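Local coordinates for protein ForH (Streptomyces kaniharaensis, PDB 6NKO) that is of unestablished function but probably takes part in formycin A biosynthesis and resembles the bifunctional AICAR transformylase/IMP cyclohydrolase of the purine pathway, at residues G39-G44 and G61-R66; A132-K137 and A206-A211; A144-A149 and E192-I197; P162-D167 and V184-A189. One frame throughout, in Å; residues are numbered along the deposited sequence.

Contact 1: G39-G44 and G61-R66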
loop_
_atom_site.group_PDB
_atom_site.type_symbol
_atom_site.label_atom_id
_atom_site.label_comp_id
_atom_site.label_asym_id
_atom_site.label_seq_id
_atom_site.Cartn_x
_atom_site.Cartn_y
_atom_site.Cartn_z
ATOM N N GLY A 39 7.027 5.877 13.523
ATOM C CA GLY A 39 7.822 7.008 13.073
ATOM C C GLY A 39 7.001 8.046 12.331
ATOM O O GLY A 39 7.251 9.249 12.447
ATOM N N LEU A 40 6.008 7.598 11.559
ATOM C CA LEU A 40 5.154 8.541 10.845
ATOM C C LEU A 40 4.196 9.244 11.797
ATOM O O LEU A 40 3.902 10.432 11.624
ATOM C CB LEU A 40 4.387 7.821 9.736
ATOM C CG LEU A 40 5.225 7.170 8.632
ATOM C CD1 LEU A 40 4.386 6.176 7.847
ATOM C CD2 LEU A 40 5.835 8.215 7.709
ATOM N N LEU A 41 3.705 8.531 12.814
ATOM C CA LEU A 41 2.766 9.135 13.756
ATOM C C LEU A 41 3.431 10.236 14.576
ATOM O O LEU A 41 2.811 11.270 14.848
ATOM C CB LEU A 41 2.175 8.062 14.667
ATOM C CG LEU A 41 1.156 7.123 14.015
ATOM C CD1 LEU A 41 0.892 5.917 14.903
ATOM C CD2 LEU A 41 -0.140 7.857 13.698
ATOM N N ARG A 42 4.689 10.035 14.979
ATOM C CA ARG A 42 5.411 11.079 15.699
ATOM C C ARG A 42 5.671 12.302 14.830
ATOM O O ARG A 42 5.851 13.402 15.365
ATOM C CB ARG A 42 6.738 10.539 16.243
ATOM C CG ARG A 42 6.621 9.209 16.968
ATOM C CD ARG A 42 7.848 8.926 17.821
ATOM N NE ARG A 42 8.358 7.572 17.614
ATOM C CZ ARG A 42 9.361 7.269 16.796
ATOM N NH1 ARG A 42 9.970 8.223 16.104
ATOM N NH2 ARG A 42 9.758 6.010 16.668
ATOM N N LEU A 43 5.695 12.137 13.508
ATOM C CA LEU A 43 5.863 13.255 12.591
ATOM C C LEU A 43 4.554 13.978 12.296
ATOM O O LEU A 43 4.550 14.909 11.484
ATOM C CB LEU A 43 6.491 12.769 11.283
ATOM C CG LEU A 43 7.965 12.371 11.344
ATOM C CD1 LEU A 43 8.434 11.851 9.992
ATOM C CD2 LEU A 43 8.820 13.544 11.797
ATOM N N GLY A 44 3.455 13.580 12.932
ATOM C CA GLY A 44 2.168 14.197 12.705
ATOM C C GLY A 44 1.359 13.594 11.579
ATOM O O GLY A 44 0.228 14.040 11.344
ATOM N N GLY A 61 -0.550 -0.076 20.739
ATOM C CA GLY A 61 -0.800 1.253 21.266
ATOM C C GLY A 61 -0.484 2.399 20.335
ATOM O O GLY A 61 -0.080 3.472 20.802
ATOM N N HIS A 62 -0.674 2.219 19.033
ATOM C CA HIS A 62 -0.464 3.286 18.068
ATOM C C HIS A 62 -1.815 3.735 17.527
ATOM O O HIS A 62 -2.713 2.911 17.306
ATOM C CB HIS A 62 0.441 2.810 16.924
ATOM C CG HIS A 62 1.829 2.442 17.354
ATOM N ND1 HIS A 62 2.238 1.134 17.507
ATOM C CD2 HIS A 62 2.903 3.211 17.658
ATOM C CE1 HIS A 62 3.506 1.111 17.881
ATOM N NE2 HIS A 62 3.933 2.359 17.981
ATOM N N GLU A 63 -1.962 5.049 17.353
ATOM C CA GLU A 63 -3.226 5.658 16.940
ATOM C C GLU A 63 -3.401 5.558 15.420
ATOM O O GLU A 63 -3.529 6.553 14.702
ATOM C CB GLU A 63 -3.295 7.107 17.429
ATOM C CG GLU A 63 -2.173 8.038 16.888
ATOM C CD GLU A 63 -0.856 7.919 17.650
ATOM O OE1 GLU A 63 -0.158 8.945 17.830
ATOM O OE2 GLU A 63 -0.520 6.794 18.077
ATOM N N VAL A 64 -3.408 4.335 14.942
ATOM C CA VAL A 64 -3.616 4.071 13.525
ATOM C C VAL A 64 -5.111 4.011 13.262
ATOM O O VAL A 64 -5.908 3.609 14.117
ATOM C CB VAL A 64 -2.900 2.776 13.076
ATOM C CG1 VAL A 64 -1.393 2.942 13.212
ATOM C CG2 VAL A 64 -3.384 1.572 13.882
ATOM N N GLU A 65 -5.498 4.437 12.071
ATOM C CA GLU A 65 -6.896 4.464 11.682
ATOM C C GLU A 65 -7.194 3.268 10.790
ATOM O O GLU A 65 -6.303 2.713 10.146
ATOM C CB GLU A 65 -7.237 5.775 10.966
ATOM C CG GLU A 65 -7.120 7.002 11.868
ATOM C CD GLU A 65 -7.048 8.308 11.094
ATOM O OE1 GLU A 65 -8.102 8.791 10.636
ATOM O OE2 GLU A 65 -5.937 8.861 10.953
ATOM N N ARG A 66 -8.455 2.854 10.784
ATOM C CA ARG A 66 -8.881 1.730 9.963
ATOM C C ARG A 66 -9.149 2.205 8.542
ATOM O O ARG A 66 -10.048 3.022 8.320
ATOM C CB ARG A 66 -10.132 1.096 10.562
ATOM C CG ARG A 66 -9.931 -0.314 11.077
ATOM C CD ARG A 66 -11.248 -1.062 11.144
ATOM N NE ARG A 66 -11.115 -2.363 11.793
ATOM C CZ ARG A 66 -11.330 -2.578 13.087
ATOM N NH1 ARG A 66 -11.687 -1.574 13.877
ATOM N NH2 ARG A 66 -11.188 -3.796 13.590
#
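Leu-41, whose O accepts a bond from Gly-44 N at 3.1 Å in the last turn of its helix, packs its side chain against His-62, Glu-63 and Val-64. The contact sits at the edge of the Rossmann-like parallel sheet, where helix 33-42 ends beside the connection that carries the chain from helix 51-59 into edge strand 65-66. Both helices end in a Schellman motif, at Gly-44 and at Gly-61. The CG of Leu-41, anti to the carbonyl carbon (chi1 -73°), sends both methyls across. CD1 meets the CB of His-62 at 3.7 Å and the CG1 of Val-64 at 4.1 Å. The same methyl also lies 3.6 Å from Glu-63 OE2, a plain van der Waals approach to a carboxylate oxygen. Glu-63 is the centre of an inverse gamma turn, closed by a weak bond from Val-64 N to His-62 O (2.8 Å). Its chain bends at chi2 (-81°), which brings the carboxylate back over the leucine from the direction opposite to Leu-41. Deeper in, Val-47 of strand 46-49 touches both Leu-41 and Val-64, while Tyr-54 and Leu-57 of helix 51-59 also pack on Val-64. The second methyl of the leucine, Leu-41 CD2, rests against the methylene Glu-63 CG at 3.8 Å.

Contact 2: A132-K137 and A206-A211; sequences AGFREK and AELFGA
Phe-134 leans from the loop 132-137 onto residues 206-211 of helix 184-212, and almost every atom of its side chain finds a partner there. Its CG sits between the backbone N and the carbonyl carbon (chi1 72°), which sends the ring to the helix. Phe-134 CB begins the contact, 3.6 Å from Leu-208 CD1. The same methyl sits closest to the next atom out, Phe-134 CG, at 3.5 Å, and also borders CD1 of the ring. Farther along, Leu-208 CB takes over: it stands almost directly above the ring centre, 3.7 Å from the centroid and 9° off the normal, a well-centred CH-pi contact. The leucine thus lies along one face of the ring, its methyl over the root and its CB over the middle. At the tip the partner changes. Phe-134 CE1 meets Phe-209 CE2 at 3.9 Å, and CZ comes within 4.0 Å of Phe-209 CD1, so the far edge of Phe-134 is directed at the face of Phe-209. Pro-123 also touches Phe-134, and Leu-129 touches Leu-208, so other parts of the loop region after strand 114-117 share in the packing. With centroids 5.1 Å apart and planes at 80°, the two rings form a T-shaped (edge-to-face) pair, which together with the CH-pi contact packs the loop between strand 114-117 and helix 141-151 on the C-terminal part of helix 184-212.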
loop_
_atom_site.group_PDB
_atom_site.type_symbol
_atom_site.label_atom_id
_atom_site.label_comp_id
_atom_site.label_asym_id
_atom_site.label_seq_id
_atom_site.Cartn_x
_atom_site.Cartn_y
_atom_site.Cartn_z
ATOM N N ALA A 132 -6.787 -23.766 -3.481
ATOM C CA ALA A 132 -7.064 -23.251 -2.145
ATOM C C ALA A 132 -5.798 -22.849 -1.399
ATOM O O ALA A 132 -5.864 -22.012 -0.492
ATOM C CB ALA A 132 -7.838 -24.288 -1.329
ATOM N N GLY A 133 -4.652 -23.418 -1.760
ATOM C CA GLY A 133 -3.414 -23.141 -1.064
ATOM C C GLY A 133 -2.731 -21.834 -1.396
ATOM O O GLY A 133 -1.651 -21.570 -0.858
ATOM N N PHE A 134 -3.312 -20.999 -2.258
ATOM C CA PHE A 134 -2.648 -19.756 -2.635
ATOM C C PHE A 134 -3.622 -18.671 -3.079
ATOM O O PHE A 134 -3.305 -17.480 -2.992
ATOM C CB PHE A 134 -1.628 -20.018 -3.752
ATOM C CG PHE A 134 -2.247 -20.307 -5.098
ATOM C CD1 PHE A 134 -2.498 -19.283 -5.999
ATOM C CD2 PHE A 134 -2.561 -21.604 -5.466
ATOM C CE1 PHE A 134 -3.065 -19.546 -7.235
ATOM C CE2 PHE A 134 -3.122 -21.873 -6.705
ATOM C CZ PHE A 134 -3.376 -20.841 -7.588
ATOM N N ARG A 135 -4.807 -19.065 -3.551
ATOM C CA ARG A 135 -5.640 -18.141 -4.318
ATOM C C ARG A 135 -6.159 -16.993 -3.460
ATOM O O ARG A 135 -6.024 -15.822 -3.835
ATOM C CB ARG A 135 -6.800 -18.892 -4.971
ATOM C CG ARG A 135 -7.737 -17.995 -5.769
ATOM C CD ARG A 135 -8.966 -17.620 -4.956
ATOM N NE ARG A 135 -9.766 -18.796 -4.650
ATOM C CZ ARG A 135 -10.516 -19.435 -5.541
ATOM N NH1 ARG A 135 -10.587 -18.996 -6.788
ATOM N NH2 ARG A 135 -11.206 -20.507 -5.181
ATOM N N GLU A 136 -6.791 -17.296 -2.325
ATOM C CA GLU A 136 -7.358 -16.207 -1.535
ATOM C C GLU A 136 -6.291 -15.362 -0.855
ATOM O O GLU A 136 -6.612 -14.283 -0.346
ATOM C CB GLU A 136 -8.348 -16.743 -0.498
ATOM C CG GLU A 136 -9.810 -16.436 -0.844
ATOM C CD GLU A 136 -10.218 -15.012 -0.490
ATOM O OE1 GLU A 136 -11.292 -14.566 -0.951
ATOM O OE2 GLU A 136 -9.468 -14.340 0.250
ATOM N N LYS A 137 -5.035 -15.814 -0.845
ATOM C CA LYS A 137 -3.931 -14.970 -0.415
ATOM C C LYS A 137 -3.541 -13.938 -1.467
ATOM O O LYS A 137 -2.774 -13.022 -1.155
ATOM C CB LYS A 137 -2.717 -15.834 -0.063
ATOM C CG LYS A 137 -2.943 -16.783 1.105
ATOM C CD LYS A 137 -1.740 -16.810 2.034
ATOM C CE LYS A 137 -0.970 -18.114 1.904
ATOM N NZ LYS A 137 -1.841 -19.292 2.161
ATOM N N ALA A 206 0.811 -16.831 -11.717
ATOM C CA ALA A 206 0.505 -17.504 -12.975
ATOM C C ALA A 206 1.075 -18.915 -12.996
ATOM O O ALA A 206 0.432 -19.848 -13.489
ATOM C CB ALA A 206 1.043 -16.692 -14.155
ATOM N N GLU A 207 2.284 -19.093 -12.458
ATOM C CA GLU A 207 2.878 -20.424 -12.385
ATOM C C GLU A 207 2.056 -21.360 -11.510
ATOM O O GLU A 207 1.978 -22.562 -11.788
ATOM C CB GLU A 207 4.309 -20.327 -11.860
ATOM C CG GLU A 207 5.234 -21.409 -12.375
ATOM C CD GLU A 207 6.624 -21.309 -11.779
ATOM O OE1 GLU A 207 6.800 -20.552 -10.799
ATOM O OE2 GLU A 207 7.541 -21.985 -12.293
ATOM N N LEU A 208 1.440 -20.835 -10.448
ATOM C CA LEU A 208 0.609 -21.677 -9.594
ATOM C C LEU A 208 -0.674 -22.084 -10.308
ATOM O O LEU A 208 -1.115 -23.234 -10.195
ATOM C CB LEU A 208 0.298 -20.952 -8.284
ATOM C CG LEU A 208 1.517 -20.511 -7.465
ATOM C CD1 LEU A 208 1.097 -19.845 -6.164
ATOM C CD2 LEU A 208 2.444 -21.685 -7.189
ATOM N N PHE A 209 -1.284 -21.158 -11.054
ATOM C CA PHE A 209 -2.471 -21.503 -11.830
ATOM C C PHE A 209 -2.139 -22.522 -12.913
ATOM O O PHE A 209 -2.922 -23.444 -13.169
ATOM C CB PHE A 209 -3.084 -20.244 -12.445
ATOM C CG PHE A 209 -4.005 -19.502 -11.519
ATOM C CD1 PHE A 209 -5.190 -20.075 -11.091
ATOM C CD2 PHE A 209 -3.686 -18.228 -11.077
ATOM C CE1 PHE A 209 -6.041 -19.394 -10.238
ATOM C CE2 PHE A 209 -4.533 -17.542 -10.224
ATOM C CZ PHE A 209 -5.712 -18.126 -9.804
ATOM N N GLY A 210 -0.978 -22.374 -13.556
ATOM C CA GLY A 210 -0.564 -23.352 -14.551
ATOM C C GLY A 210 -0.329 -24.727 -13.956
ATOM O O GLY A 210 -0.752 -25.739 -14.521
ATOM N N ALA A 211 0.351 -24.784 -12.806
ATOM C CA ALA A 211 0.542 -26.052 -12.111
ATOM C C ALA A 211 -0.768 -26.619 -11.581
ATOM O O ALA A 211 -0.871 -27.836 -11.391
ATOM C CB ALA A 211 1.538 -25.880 -10.962
#

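Contact 3: A144-A149 and E192-I197; sequences AMLRGA and EKAFRI
Ala-194 and Phe-195 of the long helix 184-212 face Leu-146 and Arg-147 of helix 141-151, and the two backbones come close, with the CA atoms of Arg-147 and Phe-195 6.3 Å apart. Along helix 184-212, Glu-192 comes first and stays with its own helix, its OE1 joined to Arg-196 NH2 by a salt bridge of 3.2 Å. Lys-193 is likewise engaged elsewhere, its NZ forming a salt bridge with Asp-161. The contact proper begins at Ala-194. Its CB points at the other helix and is met by the end of Leu-146, whose CD1 lies 3.8 Å and CG 3.9 Å away, while CD2 stands slightly farther off. Leu-146 can cover the alanine in this way because its CG is turned anti to the backbone N (chi1 174°), bringing its branched end nearer to helix 184-212. Ala-150, one turn on from Leu-146, touches both Ala-194 and Phe-195. At Phe-195 the ring takes over, reaching across to Arg-147. Its CE1 lies 3.9 Å from Arg-147 CB and 4.0 Å from NE, and its CZ comes within 3.5 Å of the main-chain O of Arg-147. The guanidinium and ring planes stand 88° apart, and the two side chains cross at about a right angle. Farther on, Ile-197 packs against Ser-160 outside the pair. The contact is therefore mainly dispersive: methyls, methylenes and an aromatic ring join the two helices, while the charged group of Arg-147 forms no salt bridge across it.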
loop_
_atom_site.group_PDB
_atom_site.type_symbol
_atom_site.label_atom_id
_atom_site.label_comp_id
_atom_site.label_asym_id
_atom_site.label_seq_id
_atom_site.Cartn_x
_atom_site.Cartn_y
_atom_site.Cartn_z
ATOM N N ALA A 144 -3.189 -2.605 -6.713
ATOM C CA ALA A 144 -3.797 -1.444 -7.357
ATOM C C ALA A 144 -3.332 -0.151 -6.698
ATOM O O ALA A 144 -3.045 0.836 -7.385
ATOM C CB ALA A 144 -5.323 -1.553 -7.324
ATOM N N MET A 145 -3.237 -0.142 -5.364
ATOM C CA MET A 145 -2.720 1.032 -4.667
ATOM C C MET A 145 -1.230 1.217 -4.926
ATOM O O MET A 145 -0.762 2.348 -5.102
ATOM C CB MET A 145 -2.983 0.918 -3.164
ATOM C CG MET A 145 -4.451 0.899 -2.763
ATOM S SD MET A 145 -4.666 1.194 -0.990
ATOM C CE MET A 145 -4.167 -0.395 -0.327
ATOM N N LEU A 146 -0.467 0.120 -4.952
ATOM C CA LEU A 146 0.984 0.229 -5.088
ATOM C C LEU A 146 1.386 0.600 -6.511
ATOM O O LEU A 146 2.256 1.456 -6.712
ATOM C CB LEU A 146 1.650 -1.079 -4.665
ATOM C CG LEU A 146 3.162 -1.141 -4.887
ATOM C CD1 LEU A 146 3.874 -0.226 -3.904
ATOM C CD2 LEU A 146 3.672 -2.568 -4.761
ATOM N N ARG A 147 0.775 -0.041 -7.511
ATOM C CA ARG A 147 1.043 0.334 -8.896
ATOM C C ARG A 147 0.567 1.749 -9.184
ATOM O O ARG A 147 1.196 2.467 -9.970
ATOM C CB ARG A 147 0.377 -0.655 -9.855
ATOM C CG ARG A 147 0.927 -2.072 -9.777
ATOM C CD ARG A 147 0.084 -3.041 -10.599
ATOM N NE ARG A 147 0.276 -2.841 -12.032
ATOM C CZ ARG A 147 -0.606 -2.248 -12.831
ATOM N NH1 ARG A 147 -1.753 -1.798 -12.339
ATOM N NH2 ARG A 147 -0.343 -2.107 -14.123
ATOM N N GLY A 148 -0.536 2.168 -8.561
ATOM C CA GLY A 148 -0.987 3.540 -8.727
ATOM C C GLY A 148 -0.049 4.535 -8.070
ATOM O O GLY A 148 0.213 5.610 -8.616
ATOM N N ALA A 149 0.471 4.188 -6.890
ATOM C CA ALA A 149 1.439 5.049 -6.221
ATOM C C ALA A 149 2.731 5.146 -7.021
ATOM O O ALA A 149 3.297 6.235 -7.164
ATOM C CB ALA A 149 1.717 4.531 -4.812
ATOM N N GLU A 192 10.080 2.097 -9.798
ATOM C CA GLU A 192 10.540 1.000 -10.643
ATOM C C GLU A 192 10.609 -0.303 -9.861
ATOM O O GLU A 192 10.260 -1.371 -10.379
ATOM C CB GLU A 192 11.908 1.335 -11.236
ATOM C CG GLU A 192 12.522 0.195 -12.023
ATOM C CD GLU A 192 14.000 0.029 -11.752
ATOM O OE1 GLU A 192 14.806 0.338 -12.656
ATOM O OE2 GLU A 192 14.357 -0.416 -10.641
ATOM N N LYS A 193 11.061 -0.235 -8.609
ATOM C CA LYS A 193 11.118 -1.429 -7.774
ATOM C C LYS A 193 9.720 -1.966 -7.488
ATOM O O LYS A 193 9.514 -3.185 -7.444
ATOM C CB LYS A 193 11.858 -1.112 -6.475
ATOM C CG LYS A 193 12.054 -2.295 -5.554
ATOM C CD LYS A 193 12.820 -1.886 -4.308
ATOM C CE LYS A 193 13.252 -3.098 -3.506
ATOM N NZ LYS A 193 14.095 -2.712 -2.342
ATOM N N ALA A 194 8.746 -1.071 -7.304
ATOM C CA ALA A 194 7.381 -1.500 -7.017
ATOM C C ALA A 194 6.794 -2.283 -8.186
ATOM O O ALA A 194 6.198 -3.351 -7.997
ATOM C CB ALA A 194 6.509 -0.287 -6.685
ATOM N N PHE A 195 6.953 -1.763 -9.408
ATOM C CA PHE A 195 6.473 -2.482 -10.585
ATOM C C PHE A 195 7.207 -3.802 -10.769
ATOM O O PHE A 195 6.615 -4.780 -11.245
ATOM C CB PHE A 195 6.623 -1.611 -11.835
ATOM C CG PHE A 195 5.506 -0.622 -12.017
ATOM C CD1 PHE A 195 4.225 -1.054 -12.328
ATOM C CD2 PHE A 195 5.734 0.738 -11.873
ATOM C CE1 PHE A 195 3.191 -0.148 -12.491
ATOM C CE2 PHE A 195 4.706 1.649 -12.036
ATOM C CZ PHE A 195 3.432 1.206 -12.345
ATOM N N ARG A 196 8.488 -3.851 -10.398
ATOM C CA ARG A 196 9.250 -5.092 -10.498
ATOM C C ARG A 196 8.720 -6.139 -9.528
ATOM O O ARG A 196 8.544 -7.308 -9.894
ATOM C CB ARG A 196 10.730 -4.812 -10.234
ATOM C CG ARG A 196 11.681 -5.823 -10.841
ATOM C CD ARG A 196 13.122 -5.344 -10.738
ATOM N NE ARG A 196 13.317 -4.052 -11.391
ATOM C CZ ARG A 196 13.637 -3.905 -12.674
ATOM N NH1 ARG A 196 13.797 -4.970 -13.446
ATOM N NH2 ARG A 196 13.797 -2.694 -13.187
ATOM N N ILE A 197 8.461 -5.737 -8.283
ATOM C CA ILE A 197 7.918 -6.668 -7.297
ATOM C C ILE A 197 6.535 -7.146 -7.723
ATOM O O ILE A 197 6.201 -8.330 -7.588
ATOM C CB ILE A 197 7.896 -6.006 -5.904
ATOM C CG1 ILE A 197 9.309 -5.945 -5.320
ATOM C CG2 ILE A 197 6.960 -6.746 -4.961
ATOM C CD1 ILE A 197 9.526 -4.789 -4.373
#

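Contact 4: P162-D167 and V184-A189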
loop_
_atom_site.group_PDB
_atom_site.type_symbol
_atom_site.label_atom_id
_atom_site.label_comp_id
_atom_site.label_asym_id
_atom_site.label_seq_id
_atom_site.Cartn_x
_atom_site.Cartn_y
_atom_site.Cartn_z
ATOM N N PRO A 162 10.372 -4.169 2.958
ATOM C CA PRO A 162 10.617 -3.645 4.314
ATOM C C PRO A 162 12.042 -3.156 4.549
ATOM O O PRO A 162 12.291 -2.527 5.585
ATOM C CB PRO A 162 10.285 -4.841 5.218
ATOM C CG PRO A 162 9.357 -5.689 4.400
ATOM C CD PRO A 162 9.810 -5.530 2.977
ATOM N N ASP A 163 12.977 -3.421 3.637
ATOM C CA ASP A 163 14.329 -2.893 3.766
ATOM C C ASP A 163 14.443 -1.445 3.311
ATOM O O ASP A 163 15.494 -0.828 3.514
ATOM C CB ASP A 163 15.312 -3.761 2.976
ATOM C CG ASP A 163 15.527 -5.122 3.610
ATOM O OD1 ASP A 163 15.442 -5.221 4.853
ATOM O OD2 ASP A 163 15.775 -6.093 2.866
ATOM N N ASP A 164 13.395 -0.891 2.704
ATOM C CA ASP A 164 13.375 0.504 2.287
ATOM C C ASP A 164 12.702 1.415 3.305
ATOM O O ASP A 164 12.701 2.634 3.116
ATOM C CB ASP A 164 12.663 0.643 0.935
ATOM C CG ASP A 164 13.362 -0.119 -0.177
ATOM O OD1 ASP A 164 14.609 -0.144 -0.192
ATOM O OD2 ASP A 164 12.661 -0.690 -1.039
ATOM N N TYR A 165 12.136 0.854 4.378
ATOM C CA TYR A 165 11.345 1.652 5.311
ATOM C C TYR A 165 12.203 2.700 6.008
ATOM O O TYR A 165 11.808 3.866 6.124
ATOM C CB TYR A 165 10.677 0.751 6.354
ATOM C CG TYR A 165 9.578 -0.158 5.844
ATOM C CD1 TYR A 165 9.272 -0.236 4.489
ATOM C CD2 TYR A 165 8.849 -0.945 6.727
ATOM C CE1 TYR A 165 8.270 -1.072 4.032
ATOM C CE2 TYR A 165 7.846 -1.782 6.280
ATOM C CZ TYR A 165 7.562 -1.844 4.932
ATOM O OH TYR A 165 6.564 -2.680 4.485
ATOM N N ASP A 166 13.385 2.298 6.480
ATOM C CA ASP A 166 14.184 3.170 7.336
ATOM C C ASP A 166 14.667 4.405 6.584
ATOM O O ASP A 166 14.544 5.531 7.082
ATOM C CB ASP A 166 15.368 2.396 7.915
ATOM C CG ASP A 166 15.921 3.039 9.175
ATOM O OD1 ASP A 166 15.123 3.572 9.975
ATOM O OD2 ASP A 166 17.155 3.017 9.361
ATOM N N ASP A 167 15.221 4.217 5.384
ATOM C CA ASP A 167 15.736 5.356 4.627
ATOM C C ASP A 167 14.637 6.372 4.338
ATOM O O ASP A 167 14.874 7.584 4.385
ATOM C CB ASP A 167 16.377 4.880 3.324
ATOM C CG ASP A 167 16.640 6.019 2.355
ATOM O OD1 ASP A 167 16.323 5.869 1.156
ATOM O OD2 ASP A 167 17.161 7.067 2.795
ATOM N N VAL A 184 12.759 13.414 -5.853
ATOM C CA VAL A 184 12.238 12.799 -7.070
ATOM C C VAL A 184 13.060 11.572 -7.445
ATOM O O VAL A 184 12.516 10.543 -7.865
ATOM C CB VAL A 184 12.213 13.833 -8.212
ATOM C CG1 VAL A 184 11.839 13.176 -9.530
ATOM C CG2 VAL A 184 11.256 14.969 -7.881
ATOM N N GLU A 185 14.384 11.660 -7.285
ATOM C CA GLU A 185 15.266 10.575 -7.704
ATOM C C GLU A 185 15.014 9.307 -6.898
ATOM O O GLU A 185 15.034 8.199 -7.447
ATOM C CB GLU A 185 16.725 11.019 -7.574
ATOM C CG GLU A 185 17.006 12.410 -8.143
ATOM C CD GLU A 185 16.845 13.517 -7.112
ATOM O OE1 GLU A 185 15.910 14.334 -7.254
ATOM O OE2 GLU A 185 17.653 13.572 -6.160
ATOM N N ARG A 186 14.775 9.445 -5.591
ATOM C CA ARG A 186 14.494 8.274 -4.768
ATOM C C ARG A 186 13.105 7.713 -5.055
ATOM O O ARG A 186 12.897 6.498 -4.963
ATOM C CB ARG A 186 14.640 8.627 -3.287
ATOM C CG ARG A 186 14.315 7.493 -2.323
ATOM C CD ARG A 186 15.384 6.407 -2.347
ATOM N NE ARG A 186 15.141 5.384 -1.332
ATOM C CZ ARG A 186 15.381 4.086 -1.502
ATOM N NH1 ARG A 186 15.874 3.644 -2.650
ATOM N NH2 ARG A 186 15.125 3.229 -0.520
ATOM N N ARG A 187 12.154 8.575 -5.423
ATOM C CA ARG A 187 10.796 8.113 -5.687
ATOM C C ARG A 187 10.735 7.247 -6.941
ATOM O O ARG A 187 10.027 6.233 -6.968
ATOM C CB ARG A 187 9.854 9.312 -5.807
ATOM C CG ARG A 187 9.499 9.947 -4.471
ATOM C CD ARG A 187 9.119 11.413 -4.621
ATOM N NE ARG A 187 8.693 11.988 -3.347
ATOM C CZ ARG A 187 7.468 11.872 -2.845
ATOM N NH1 ARG A 187 6.536 11.202 -3.512
ATOM N NH2 ARG A 187 7.170 12.425 -1.677
ATOM N N LEU A 188 11.471 7.626 -7.988
ATOM C CA LEU A 188 11.459 6.838 -9.217
ATOM C C LEU A 188 12.117 5.478 -9.007
ATOM O O LEU A 188 11.659 4.470 -9.560
ATOM C CB LEU A 188 12.151 7.608 -10.343
ATOM C CG LEU A 188 12.670 6.806 -11.540
ATOM C CD1 LEU A 188 11.521 6.233 -12.360
ATOM C CD2 LEU A 188 13.565 7.676 -12.407
ATOM N N ALA A 189 13.187 5.429 -8.210
ATOM C CA ALA A 189 13.820 4.148 -7.908
ATOM C C ALA A 189 12.867 3.228 -7.156
ATOM O O ALA A 189 12.819 2.021 -7.420
ATOM C CB ALA A 189 15.103 4.370 -7.104
#
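Asp-167 and Arg-186 have the nearest CA atoms of the two segments, yet these are 9.9 Å apart, so side chains must span the gap. Arg-186 does so with its CG anti to the backbone N (chi1 178°) and a bend at chi2, after which the chain runs out straight at chi3 to the aspartates. Its NE lies 2.8 Å from Asp-167 OD1, the shorter of two salt bridges, with the carboxylate and guanidinium planes 43° apart. The second runs from Arg-186 NH2, which gives a weak bond to Asp-164 OD1, 3.4 Å long with an N-H...O angle of 148°, the oxygen lying at the guanidinium edge. The three residues make a salt-bridge network that ties residues 164-167, after strand 157-159 of the parallel sheet, to the first turn of helix 184-212. Asp-164 is shared further: its OD2 forms a salt bridge with Lys-193 NZ, its stronger polar partner, two turns along the same helix as Arg-186. Two cations thus lie beside this carboxylate, which would probably favour its ionised form. Leu-159 of strand 157-159 touches the Asp-164 side chain as well.

In the fold
Contact 1 closes early in the chain, at the 65-66 edge of the five-stranded parallel sheet, before the others open, and lies across the chain's centre from contacts 2 and 3. The other three all use the long helix 184-212 and are nested: contact 4 lies within the loop closed by contact 3, which lies within that closed by contact 2. Contacts 3 and 4 are neighbours, their centres 12 Å apart and linked directly by the Lys-193 to Asp-164 salt bridge. Contact 2 sits farther along the helix, about 21 Å from contact 3 and 35 Å from contact 1, centre to centre. Helix 184-212 thus spans from helices 141-151 and 165-174, beside the sheet, to the outlying 132-137 loop.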